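Local coordinates for protein mitochondrial enolase superfamily member 1 (Homo sapiens, PDB 4A35) that catalyses the magnesium-dependent dehydration of L-fuconate to 2-keto-3-deoxy-L-fuconate, a step in the breakdown of L-fucose, at residues L326-C331 and I351-H356; L274-P279 and I300-G305; P18-G23 and D32-A37; A26-T31 and A196-S201. All coordinates share one frame; numbering follows the deposited sequence.

Contact 1. Residues L326-C331 and I351-H356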
loop_
_atom_site.group_PDB
_atom_site.type_symbol
_atom_site.label_atom_id
_atom_site.label_comp_id
_atom_site.label_asym_id
_atom_site.label_seq_id
_atom_site.Cartn_x
_atom_site.Cartn_y
_atom_site.Cartn_z
ATOM N N LEU A 326 1.056 -1.065 20.265
ATOM C CA LEU A 326 0.477 -1.186 18.910
ATOM C C LEU A 326 -0.489 -0.065 18.697
ATOM O O LEU A 326 -1.464 0.066 19.426
ATOM C CB LEU A 326 -0.174 -2.589 18.786
ATOM C CG LEU A 326 -0.666 -2.967 17.367
ATOM C CD1 LEU A 326 -0.700 -4.490 17.205
ATOM C CD2 LEU A 326 -2.094 -2.389 17.115
ATOM N N GLN A 327 -0.274 0.714 17.621
ATOM C CA GLN A 327 -1.113 1.896 17.418
ATOM C C GLN A 327 -2.095 1.709 16.272
ATOM O O GLN A 327 -1.760 1.972 15.129
ATOM C CB GLN A 327 -0.203 3.119 17.194
ATOM C CG GLN A 327 0.744 3.223 18.434
ATOM C CD GLN A 327 1.798 4.224 18.305
ATOM O OE1 GLN A 327 2.599 4.180 17.363
ATOM N NE2 GLN A 327 1.839 5.128 19.278
ATOM N N ILE A 328 -3.337 1.354 16.617
ATOM C CA ILE A 328 -4.385 1.271 15.614
ATOM C C ILE A 328 -4.751 2.673 15.105
ATOM O O ILE A 328 -4.514 3.677 15.773
ATOM C CB ILE A 328 -5.660 0.552 16.162
ATOM C CG1 ILE A 328 -6.333 1.328 17.332
ATOM C CG2 ILE A 328 -5.409 -0.994 16.387
ATOM C CD1 ILE A 328 -7.828 0.795 17.778
ATOM N N ASP A 329 -5.320 2.724 13.895
ATOM C CA ASP A 329 -5.857 3.952 13.349
ATOM C C ASP A 329 -7.238 3.622 12.750
ATOM O O ASP A 329 -7.392 2.641 12.009
ATOM C CB ASP A 329 -4.936 4.608 12.329
ATOM C CG ASP A 329 -5.572 5.939 11.907
ATOM O OD1 ASP A 329 -5.341 6.947 12.597
ATOM O OD2 ASP A 329 -6.327 5.953 10.909
ATOM N N SER A 330 -8.232 4.443 13.112
ATOM C CA SER A 330 -9.638 4.290 12.740
ATOM C C SER A 330 -9.876 4.472 11.227
ATOM O O SER A 330 -10.887 4.005 10.727
ATOM C CB SER A 330 -10.476 5.328 13.514
ATOM O OG SER A 330 -10.125 6.678 13.229
ATOM N N CYS A 331 -8.997 5.233 10.533
ATOM C CA CYS A 331 -9.222 5.588 9.102
ATOM C C CYS A 331 -8.130 5.064 8.097
ATOM O O CYS A 331 -8.315 5.234 6.887
ATOM C CB CYS A 331 -9.385 7.103 8.982
ATOM S SG CYS A 331 -10.892 7.703 9.785
ATOM N N ILE A 351 -0.278 -7.732 23.706
ATOM C CA ILE A 351 0.406 -6.488 23.360
ATOM C C ILE A 351 -0.597 -5.331 23.579
ATOM O O ILE A 351 -1.721 -5.397 23.068
ATOM C CB ILE A 351 1.015 -6.500 21.921
ATOM C CG1 ILE A 351 2.208 -7.549 21.865
ATOM C CG2 ILE A 351 1.476 -5.134 21.494
ATOM C CD1 ILE A 351 3.417 -7.233 22.821
ATOM N N PRO A 352 -0.200 -4.267 24.315
ATOM C CA PRO A 352 -1.149 -3.140 24.555
ATOM C C PRO A 352 -1.379 -2.297 23.315
ATOM O O PRO A 352 -0.453 -2.019 22.535
ATOM C CB PRO A 352 -0.452 -2.309 25.651
ATOM C CG PRO A 352 1.028 -2.548 25.430
ATOM C CD PRO A 352 1.090 -4.029 25.006
ATOM N N VAL A 353 -2.646 -1.848 23.164
ATOM C CA VAL A 353 -3.047 -0.995 22.056
ATOM C C VAL A 353 -3.118 0.455 22.591
ATOM O O VAL A 353 -3.827 0.743 23.590
ATOM C CB VAL A 353 -4.387 -1.444 21.375
ATOM C CG1 VAL A 353 -4.851 -0.467 20.294
ATOM C CG2 VAL A 353 -4.263 -2.846 20.788
ATOM N N CYS A 354 -2.423 1.355 21.880
ATOM C CA CYS A 354 -2.364 2.818 22.164
ATOM C C CYS A 354 -2.754 3.545 20.894
ATOM O O CYS A 354 -1.926 3.760 19.993
ATOM C CB CYS A 354 -0.974 3.216 22.640
ATOM S SG CYS A 354 -0.538 2.502 24.249
ATOM N N PRO A 355 -4.051 3.829 20.721
ATOM C CA PRO A 355 -4.491 4.332 19.406
ATOM C C PRO A 355 -3.804 5.618 18.947
ATOM O O PRO A 355 -3.449 6.484 19.768
ATOM C CB PRO A 355 -5.988 4.621 19.626
ATOM C CG PRO A 355 -6.388 3.611 20.645
ATOM C CD PRO A 355 -5.207 3.533 21.611
ATOM N N HIS A 356 -3.672 5.752 17.626
ATOM C CA HIS A 356 -3.278 6.992 17.012
ATOM C C HIS A 356 -4.545 7.848 16.884
ATOM O O HIS A 356 -5.648 7.339 16.615
ATOM C CB HIS A 356 -2.617 6.748 15.623
ATOM C CG HIS A 356 -2.483 7.975 14.763
ATOM N ND1 HIS A 356 -3.340 8.204 13.676
ATOM C CD2 HIS A 356 -1.589 8.989 14.824
ATOM C CE1 HIS A 356 -2.930 9.339 13.120
ATOM N NE2 HIS A 356 -1.876 9.839 13.759
HETATM O O HOH W 1 -0.632 6.649 20.112
HETATM O O HOH W 2 -7.435 6.975 14.493
#
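L326-D329 and I351-H356 run roughly the same way, their directions 32° apart, and alternate backbone bonds join them: L326 N to P352 O, C354 N to L326 O and H356 N to I328 O, each 2.9 Å. Helix 335-348 connects the end of strand 325-326 to the extended segment 351-356 of the (beta/alpha) barrel, and a single bridge joins the two at L326 and V353. Away from H356 the filling is aliphatic. I328 CG1 lies 3.8 Å from V353 CG1, crossing it at about a right angle, and 4.0 Å from P355 CG, beside which it points the same way; branched I328 and V353 suit their buried place under helix 335-348, while P355 faces helix 362-377. Q327 carries its amide toward the metal site, where NE2 bonds to E277, while its CG rests 3.1 Å from C354 O. The contact turns polar at H356, a predicted active-site residue. D329 and H356 both hold CG anti to the backbone N (chi1 -176° and 166°) and lie alongside each other. D329 OD2 accepts C331 N in an Asx turn; OD1 receives H356 ND1 at 2.6 Å on its anti side, out of the carboxylate plane but within that of the imidazole.

Contact 2. Residues L274-P279 and I300-G305; sequences LWIEEP and IGIATG. With MG (magnesium ion), chain B.
One ligand of the barrel's magnesium site, E277, comes from this pair of neighbouring parallel strands, W275-E277 and G301-T304, joined through helix 285-295 as a beta-alpha-beta unit. Four backbone bonds lace them together, G301 N to L274 O, I276 N to G301 O, A303 N to I276 O and E278 N to A303 O, with the strand axes 4.5 Å apart. W275, A303 and E277 share the inner face. A303 offers only a methyl, and this CB sits 3.6 Å from the centroid of the W275 five-membered ring, over its face, in a CH-pi contact that a small side chain makes possible. On the helix-covered side I276 CG2 meets I302 CD1 at 3.7 Å, and the two isoleucines lie side by side. E277 projects as an extended chain, CG anti to the backbone N (chi1 176°), and divides its work: OE2 binds magnesium at 2.2 Å, alongside D251, E306 and three waters, while OE1 accepts W275 NE1 at 3.2 Å on its anti lone pair, forms a salt bridge with K221 and accepts from Q327. With the metal on one oxygen and these donors on the other, the carboxylate has little freedom to rotate. E278 OE1 takes a bond from a magnesium-bound water at 2.7 Å, and its OE2 holds to Q254. Metal-binding acids at the C-terminal ends of successive barrel strands are the hallmark of the enolase superfamily.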
loop_
_atom_site.group_PDB
_atom_site.type_symbol
_atom_site.label_atom_id
_atom_site.label_comp_id
_atom_site.label_asym_id
_atom_site.label_seq_id
_atom_site.Cartn_x
_atom_site.Cartn_y
_atom_site.Cartn_z
ATOM N N LEU A 274 9.064 6.912 27.190
ATOM C CA LEU A 274 8.373 5.603 27.339
ATOM C C LEU A 274 8.493 4.763 26.042
ATOM O O LEU A 274 8.741 3.532 26.045
ATOM C CB LEU A 274 6.890 5.829 27.699
ATOM C CG LEU A 274 6.012 4.547 27.674
ATOM C CD1 LEU A 274 6.441 3.563 28.803
ATOM C CD2 LEU A 274 4.543 4.896 27.817
ATOM N N TRP A 275 8.309 5.438 24.904
ATOM C CA TRP A 275 8.417 4.789 23.635
ATOM C C TRP A 275 8.976 5.718 22.570
ATOM O O TRP A 275 8.948 6.975 22.710
ATOM C CB TRP A 275 7.057 4.215 23.152
ATOM C CG TRP A 275 5.991 5.178 22.683
ATOM C CD1 TRP A 275 6.042 6.009 21.594
ATOM C CD2 TRP A 275 4.622 5.177 23.121
ATOM N NE1 TRP A 275 4.812 6.629 21.409
ATOM C CE2 TRP A 275 3.919 6.122 22.316
ATOM C CE3 TRP A 275 3.920 4.481 24.140
ATOM C CZ2 TRP A 275 2.543 6.367 22.475
ATOM C CZ3 TRP A 275 2.566 4.743 24.312
ATOM C CH2 TRP A 275 1.883 5.653 23.467
ATOM N N ILE A 276 9.494 5.084 21.523
ATOM C CA ILE A 276 9.861 5.741 20.257
ATOM C C ILE A 276 8.863 5.223 19.220
ATOM O O ILE A 276 8.760 3.995 18.983
ATOM C CB ILE A 276 11.356 5.609 19.785
ATOM C CG1 ILE A 276 11.469 6.308 18.376
ATOM C CG2 ILE A 276 11.809 4.126 19.645
ATOM C CD1 ILE A 276 11.292 7.934 18.393
ATOM N N GLU A 277 8.107 6.158 18.647
ATOM C CA GLU A 277 7.061 5.828 17.698
ATOM C C GLU A 277 7.585 5.986 16.242
ATOM O O GLU A 277 8.271 6.969 15.919
ATOM C CB GLU A 277 5.857 6.731 17.981
ATOM C CG GLU A 277 4.689 6.580 17.003
ATOM C CD GLU A 277 3.507 7.428 17.468
ATOM O OE1 GLU A 277 3.418 7.658 18.696
ATOM O OE2 GLU A 277 2.614 7.750 16.643
ATOM N N GLU A 278 7.176 5.038 15.350
ATOM C CA GLU A 278 7.551 4.993 13.946
ATOM C C GLU A 278 9.045 5.322 13.722
ATOM O O GLU A 278 9.370 6.268 12.988
ATOM C CB GLU A 278 6.660 5.926 13.115
ATOM C CG GLU A 278 5.227 5.447 13.028
ATOM C CD GLU A 278 4.633 5.942 11.731
ATOM O OE1 GLU A 278 4.423 7.179 11.614
ATOM O OE2 GLU A 278 4.394 5.107 10.829
ATOM N N PRO A 279 9.986 4.593 14.367
ATOM C CA PRO A 279 11.418 4.901 14.131
ATOM C C PRO A 279 11.825 4.721 12.661
ATOM O O PRO A 279 12.770 5.360 12.215
ATOM C CB PRO A 279 12.147 3.914 15.051
ATOM C CG PRO A 279 11.171 2.715 15.179
ATOM C CD PRO A 279 9.831 3.453 15.303
ATOM N N ILE A 300 13.454 1.657 26.574
ATOM C CA ILE A 300 12.615 2.319 25.585
ATOM C C ILE A 300 11.883 1.266 24.715
ATOM O O ILE A 300 12.534 0.465 24.040
ATOM C CB ILE A 300 13.432 3.289 24.698
ATOM C CG1 ILE A 300 14.272 4.275 25.584
ATOM C CG2 ILE A 300 12.480 4.072 23.744
ATOM C CD1 ILE A 300 15.339 4.951 24.810
ATOM N N GLY A 301 10.554 1.364 24.693
ATOM C CA GLY A 301 9.733 0.452 23.894
ATOM C C GLY A 301 9.565 1.042 22.508
ATOM O O GLY A 301 9.745 2.259 22.304
ATOM N N ILE A 302 9.128 0.195 21.573
ATOM C CA ILE A 302 8.872 0.650 20.194
ATOM C C ILE A 302 7.374 0.669 20.008
ATOM O O ILE A 302 6.686 -0.273 20.422
ATOM C CB ILE A 302 9.603 -0.280 19.156
ATOM C CG1 ILE A 302 11.093 0.165 18.960
ATOM C CG2 ILE A 302 8.851 -0.318 17.741
ATOM C CD1 ILE A 302 12.025 0.489 20.200
ATOM N N ALA A 303 6.866 1.754 19.416
ATOM C CA ALA A 303 5.451 1.929 19.067
ATOM C C ALA A 303 5.326 2.121 17.544
ATOM O O ALA A 303 6.113 2.863 16.951
ATOM C CB ALA A 303 4.855 3.166 19.779
ATOM N N THR A 304 4.322 1.506 16.914
ATOM C CA THR A 304 4.106 1.817 15.497
ATOM C C THR A 304 2.696 1.429 15.144
ATOM O O THR A 304 2.031 0.721 15.925
ATOM C CB THR A 304 5.184 1.155 14.538
ATOM O OG1 THR A 304 4.979 1.696 13.195
ATOM C CG2 THR A 304 5.032 -0.401 14.463
ATOM N N GLY A 305 2.259 1.887 13.968
ATOM C CA GLY A 305 0.975 1.462 13.450
ATOM C C GLY A 305 0.092 2.476 12.764
ATOM O O GLY A 305 -0.789 2.057 12.017
HETATM MG MG MG B . 2.696 9.261 15.086
HETATM O O HOH W 3 2.802 3.034 11.222
HETATM O O HOH W 4 6.521 3.065 11.200
HETATM O O HOH W 5 4.115 8.618 13.918
HETATM O O HOH W 6 2.248 11.023 13.498
HETATM O O HOH W 7 1.263 10.382 15.822
#

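Contact 3. Residues P18-G23 and D32-A37. With EDO (1,2-ethanediol), chain E; EDO (1,2-ethanediol), chain F.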
loop_
_atom_site.group_PDB
_atom_site.type_symbol
_atom_site.label_atom_id
_atom_site.label_comp_id
_atom_site.label_asym_id
_atom_site.label_seq_id
_atom_site.Cartn_x
_atom_site.Cartn_y
_atom_site.Cartn_z
ATOM N N PRO A 18 -6.877 24.506 6.505
ATOM C CA PRO A 18 -5.535 25.091 6.233
ATOM C C PRO A 18 -4.615 25.102 7.470
ATOM O O PRO A 18 -4.080 26.130 7.872
ATOM C CB PRO A 18 -5.864 26.495 5.738
ATOM C CG PRO A 18 -7.195 26.845 6.485
ATOM C CD PRO A 18 -7.950 25.536 6.519
ATOM N N THR A 19 -4.407 23.952 8.073
ATOM C CA THR A 19 -3.641 23.888 9.325
ATOM C C THR A 19 -2.142 24.245 9.115
ATOM O O THR A 19 -1.515 24.720 10.071
ATOM C CB THR A 19 -3.852 22.559 10.037
ATOM O OG1 THR A 19 -3.610 21.542 9.129
ATOM C CG2 THR A 19 -5.289 22.385 10.573
ATOM N N SER A 20 -1.616 24.150 7.861
ATOM C CA SER A 20 -0.218 24.510 7.547
ATOM C C SER A 20 0.006 26.029 7.777
ATOM O O SER A 20 1.130 26.469 8.082
ATOM C CB SER A 20 0.138 24.138 6.107
ATOM O OG SER A 20 -0.589 24.895 5.160
ATOM N N LEU A 21 -1.083 26.812 7.691
ATOM C CA LEU A 21 -0.990 28.281 7.917
ATOM C C LEU A 21 -1.120 28.655 9.433
ATOM O O LEU A 21 -0.848 29.796 9.828
ATOM C CB LEU A 21 -2.050 29.003 7.068
ATOM C CG LEU A 21 -1.888 28.873 5.542
ATOM C CD1 LEU A 21 -3.042 29.579 4.781
ATOM C CD2 LEU A 21 -0.542 29.438 5.061
ATOM N N GLY A 22 -1.538 27.696 10.253
ATOM C CA GLY A 22 -1.727 27.881 11.690
ATOM C C GLY A 22 -0.443 27.725 12.465
ATOM O O GLY A 22 -0.327 28.263 13.567
ATOM N N GLY A 23 0.540 27.007 11.901
ATOM C CA GLY A 23 1.814 26.867 12.595
ATOM C C GLY A 23 1.925 25.619 13.443
ATOM O O GLY A 23 3.007 25.328 13.940
ATOM N N ASP A 32 4.352 20.347 6.456
ATOM C CA ASP A 32 3.365 21.417 6.143
ATOM C C ASP A 32 1.943 20.828 5.886
ATOM O O ASP A 32 1.320 21.112 4.838
ATOM C CB ASP A 32 3.873 22.159 4.865
ATOM C CG ASP A 32 3.941 21.356 3.550
ATOM O OD1 ASP A 32 3.839 20.063 3.594
ATOM O OD2 ASP A 32 4.031 21.996 2.470
ATOM N N PRO A 33 1.399 19.996 6.798
ATOM C CA PRO A 33 0.134 19.332 6.462
ATOM C C PRO A 33 -1.039 20.300 6.531
ATOM O O PRO A 33 -1.064 21.202 7.355
ATOM C CB PRO A 33 0.011 18.255 7.549
ATOM C CG PRO A 33 0.737 18.833 8.728
ATOM C CD PRO A 33 1.942 19.478 8.077
ATOM N N ASP A 34 -2.039 20.045 5.683
ATOM C CA ASP A 34 -3.347 20.676 5.721
ATOM C C ASP A 34 -4.301 19.531 6.068
ATOM O O ASP A 34 -4.690 18.742 5.189
ATOM C CB ASP A 34 -3.685 21.336 4.364
ATOM C CG ASP A 34 -2.871 22.588 4.103
ATOM O OD1 ASP A 34 -2.728 23.390 5.026
ATOM O OD2 ASP A 34 -2.386 22.762 2.943
ATOM N N TYR A 35 -4.630 19.399 7.345
ATOM C CA TYR A 35 -5.515 18.331 7.814
ATOM C C TYR A 35 -6.802 18.346 7.004
ATOM O O TYR A 35 -7.539 19.344 6.965
ATOM C CB TYR A 35 -5.812 18.536 9.304
ATOM C CG TYR A 35 -4.678 18.193 10.245
ATOM C CD1 TYR A 35 -3.419 17.821 9.759
ATOM C CD2 TYR A 35 -4.855 18.244 11.623
ATOM C CE1 TYR A 35 -2.366 17.499 10.635
ATOM C CE2 TYR A 35 -3.823 17.891 12.503
ATOM C CZ TYR A 35 -2.597 17.476 12.001
ATOM O OH TYR A 35 -1.575 17.149 12.864
ATOM N N SER A 36 -7.095 17.217 6.390
ATOM C CA SER A 36 -8.217 17.095 5.468
ATOM C C SER A 36 -8.939 15.765 5.594
ATOM O O SER A 36 -8.431 14.816 6.223
ATOM C CB SER A 36 -7.693 17.234 4.031
ATOM O OG SER A 36 -7.081 18.500 3.870
ATOM N N ALA A 37 -10.099 15.671 4.906
ATOM C CA ALA A 37 -10.836 14.422 4.899
ATOM C C ALA A 37 -11.681 14.272 3.656
ATOM O O ALA A 37 -12.175 15.267 3.086
ATOM C CB ALA A 37 -11.771 14.364 6.139
HETATM C C1 EDO E . 3.710 24.667 9.377
HETATM O O1 EDO E . 3.097 24.615 8.090
HETATM C C2 EDO E . 2.848 23.867 10.357
HETATM O O2 EDO E . 1.549 24.440 10.383
HETATM C C1 EDO F . -2.677 26.180 2.511
HETATM O O1 EDO F . -2.123 25.067 1.846
HETATM C C2 EDO F . -2.319 27.407 1.664
HETATM O O2 EDO F . -2.879 27.202 0.362
#
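T19 and S20 press two hydroxyls and a backbone N-H against P33-Y35, and this is the tight part of the contact. T19 OG1, placed between its own backbone N and carbonyl carbon (chi1 52°), works in both directions: it donates to P33 O at 3.1 Å, from above the carbonyl plane, and accepts Y35 N at 3.0 Å in a nearly straight bond of 171°. Threonine suits the spot because its hydroxyl serves the backbone while CG2 lies against Y35 CB. Beside it, D34 OD1 is gripped twice by S20, by OG at 2.6 Å on the syn side and by N at 3.1 Å nearly along the C-O axis, both from the same face of the carboxylate. A short serine can deliver both donors to one oxygen. The serine and threonine sit in two overlapping turns, L21 N to P18 O and G22 N to T19 O, within the loop linking strands 7-16 and 36-44 of the enolase-type N-terminal domain. Y35, which probably binds substrate as in relatives, follows D34 directly and sets its ring against F57 and H391. Outward the contact is looser, lined by the second subunit and by two 1,2-ethanediol molecules, both probably from the crystallisation liquor. D34 OD2 faces one of these, whose O1 donates at 2.6 Å, and reaches Q101 of the second subunit by a weak bond; D32 O bonds to that same glutamine of the neighbour. The other ethanediol gives its O1 to S20 O at 2.7 Å and takes a weak bond from G23 N.

Contact 4. Residues A26-T31 and A196-S201; sequences ADAMHT and AWLGYS
A26 and L198 join two loops far apart in the chain through just one direct hydrogen bond, and its acceptor also touches an aromatic edge. L198 N donates to A26 O at 3.1 Å and 170°, standing above the carbonyl plane; the same oxygen lies 3.3 Å from W197 CE3, in the plane of the indole at its edge. A water closes a second link, accepting from A26 N and donating to L198 O at 2.9 Å, so A26 and L198 are tied at both backbone polar groups, once directly and once through water. Alanine's small side chain allows this approach, its CB only 3.8 Å from L198 O. L198 turns toward the first loop, CG anti to its carbonyl carbon (chi1 -58°), and lays CD1 3.8 Å from A28 N and against the A28 methyl. W197 holds its ring against Y35 and K223 at the barrel rim. The loop 26-31 is shaped from within by D27, whose side chain leaves CA away from 196-201. D27 OD1 accepts M29 N and H30 N, both at 2.7 Å, as an Asx turn and Asx motif, while D27 OD2 receives H30 ND1 at 3.0 Å in the imidazole plane on its syn lone pair. H30 NE2 bonds to R103 of the second subunit. A26 and D27 belong, by similarity, to the substrate site, which in this family is roofed by such N-terminal loops. The cross-contact is slight, and the D27 carboxylate's bonds to M29 and H30, with D27 N to H30 O, probably do more to shape the loop.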
loop_
_atom_site.group_PDB
_atom_site.type_symbol
_atom_site.label_atom_id
_atom_site.label_comp_id
_atom_site.label_asym_id
_atom_site.label_seq_id
_atom_site.Cartn_x
_atom_site.Cartn_y
_atom_site.Cartn_z
ATOM N N ALA A 26 3.321 20.345 12.297
ATOM C CA ALA A 26 4.521 19.933 11.546
ATOM C C ALA A 26 5.275 18.813 12.254
ATOM O O ALA A 26 5.486 18.889 13.477
ATOM C CB ALA A 26 5.465 21.106 11.363
ATOM N N ASP A 27 5.713 17.803 11.501
ATOM C CA ASP A 27 6.579 16.771 12.085
ATOM C C ASP A 27 7.830 16.699 11.201
ATOM O O ASP A 27 7.965 17.504 10.263
ATOM C CB ASP A 27 5.847 15.421 12.294
ATOM C CG ASP A 27 5.386 14.721 11.037
ATOM O OD1 ASP A 27 6.245 14.460 10.140
ATOM O OD2 ASP A 27 4.240 14.318 10.996
ATOM N N ALA A 28 8.768 15.785 11.503
ATOM C CA ALA A 28 10.035 15.697 10.750
ATOM C C ALA A 28 9.840 15.221 9.281
ATOM O O ALA A 28 10.720 15.452 8.432
ATOM C CB ALA A 28 10.989 14.774 11.461
ATOM N N MET A 29 8.752 14.464 9.022
ATOM C CA MET A 29 8.459 13.917 7.703
ATOM C C MET A 29 7.434 14.777 6.925
ATOM O O MET A 29 7.649 15.068 5.731
ATOM C CB MET A 29 7.969 12.457 7.859
ATOM C CG MET A 29 7.825 11.723 6.529
ATOM S SD MET A 29 9.410 11.405 5.671
ATOM C CE MET A 29 9.870 9.812 6.460
ATOM N N HIS A 30 6.311 15.093 7.560
ATOM C CA HIS A 30 5.212 15.923 7.015
ATOM C C HIS A 30 5.364 17.348 7.619
ATOM O O HIS A 30 4.956 17.606 8.744
ATOM C CB HIS A 30 3.856 15.278 7.357
ATOM C CG HIS A 30 3.885 13.782 7.198
ATOM N ND1 HIS A 30 4.135 12.949 8.282
ATOM C CD2 HIS A 30 3.798 13.029 6.079
ATOM C CE1 HIS A 30 4.108 11.703 7.806
ATOM N NE2 HIS A 30 3.930 11.691 6.483
ATOM N N THR A 31 6.095 18.192 6.927
ATOM C CA THR A 31 6.489 19.488 7.473
ATOM C C THR A 31 5.422 20.593 7.266
ATOM O O THR A 31 5.616 21.692 7.778
ATOM C CB THR A 31 7.847 19.947 6.881
ATOM O OG1 THR A 31 7.634 20.425 5.557
ATOM C CG2 THR A 31 8.971 18.857 6.962
ATOM N N ALA A 196 4.008 18.779 20.885
ATOM C CA ALA A 196 4.924 17.936 20.128
ATOM C C ALA A 196 5.576 18.554 18.904
ATOM O O ALA A 196 6.633 18.065 18.493
ATOM C CB ALA A 196 4.176 16.667 19.649
ATOM N N TRP A 197 4.925 19.521 18.283
ATOM C CA TRP A 197 5.222 19.938 16.908
ATOM C C TRP A 197 6.534 20.666 16.727
ATOM O O TRP A 197 7.068 21.276 17.667
ATOM C CB TRP A 197 4.035 20.728 16.300
ATOM C CG TRP A 197 2.697 20.067 16.568
ATOM C CD1 TRP A 197 1.694 20.522 17.381
ATOM C CD2 TRP A 197 2.238 18.802 16.036
ATOM N NE1 TRP A 197 0.614 19.646 17.342
ATOM C CE2 TRP A 197 0.935 18.576 16.547
ATOM C CE3 TRP A 197 2.791 17.854 15.135
ATOM C CZ2 TRP A 197 0.192 17.420 16.225
ATOM C CZ3 TRP A 197 2.015 16.764 14.748
ATOM C CH2 TRP A 197 0.750 16.536 15.319
ATOM N N LEU A 198 7.102 20.502 15.510
ATOM C CA LEU A 198 8.335 21.171 15.106
ATOM C C LEU A 198 8.062 22.665 14.743
ATOM O O LEU A 198 6.976 23.003 14.264
ATOM C CB LEU A 198 8.979 20.445 13.910
ATOM C CG LEU A 198 9.388 18.953 13.987
ATOM C CD1 LEU A 198 10.632 18.669 13.103
ATOM C CD2 LEU A 198 9.605 18.476 15.341
ATOM N N GLY A 199 9.068 23.517 14.961
ATOM C CA GLY A 199 9.028 24.934 14.590
ATOM C C GLY A 199 8.779 25.925 15.707
ATOM O O GLY A 199 8.857 27.145 15.484
ATOM N N TYR A 200 8.452 25.430 16.914
ATOM C CA TYR A 200 8.171 26.292 18.052
ATOM C C TYR A 200 9.441 26.883 18.655
ATOM O O TYR A 200 10.413 26.148 18.909
ATOM C CB TYR A 200 7.451 25.505 19.172
ATOM C CG TYR A 200 6.090 24.936 18.846
ATOM C CD1 TYR A 200 5.154 25.676 18.114
ATOM C CD2 TYR A 200 5.686 23.708 19.365
ATOM C CE1 TYR A 200 3.877 25.169 17.854
ATOM C CE2 TYR A 200 4.413 23.200 19.122
ATOM C CZ TYR A 200 3.517 23.927 18.361
ATOM O OH TYR A 200 2.265 23.422 18.138
ATOM N N SER A 201 9.404 28.185 18.964
ATOM C CA SER A 201 10.485 28.818 19.718
ATOM C C SER A 201 10.490 28.214 21.147
ATOM O O SER A 201 9.506 27.577 21.548
ATOM C CB SER A 201 10.267 30.333 19.780
ATOM O OG SER A 201 9.157 30.621 20.618
HETATM O O HOH W 8 4.098 22.887 13.834
#

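Contacts 1 and 2 belong to the barrel core and meet directly where Q327 N bonds to T304 O. Their backbone bonding is regular in contact 2 and a single bridge plus one further bond in contact 1, with charged groups gathered at the magnesium. Contacts 3 and 4 involve the N-terminal loop that caps the barrel. Both touch the second subunit, and they meet where Y35 OH packs on W197; contact 3 joins parts of that loop and the strand after it, whereas contact 4 ties it to the barrel. Contact 3, the more solvent-exposed, uses hydroxyls and a carboxylate, contact 4 a backbone bond, a water and apolar contacts. All four hold residues that, by similarity to relatives, probably bind substrate.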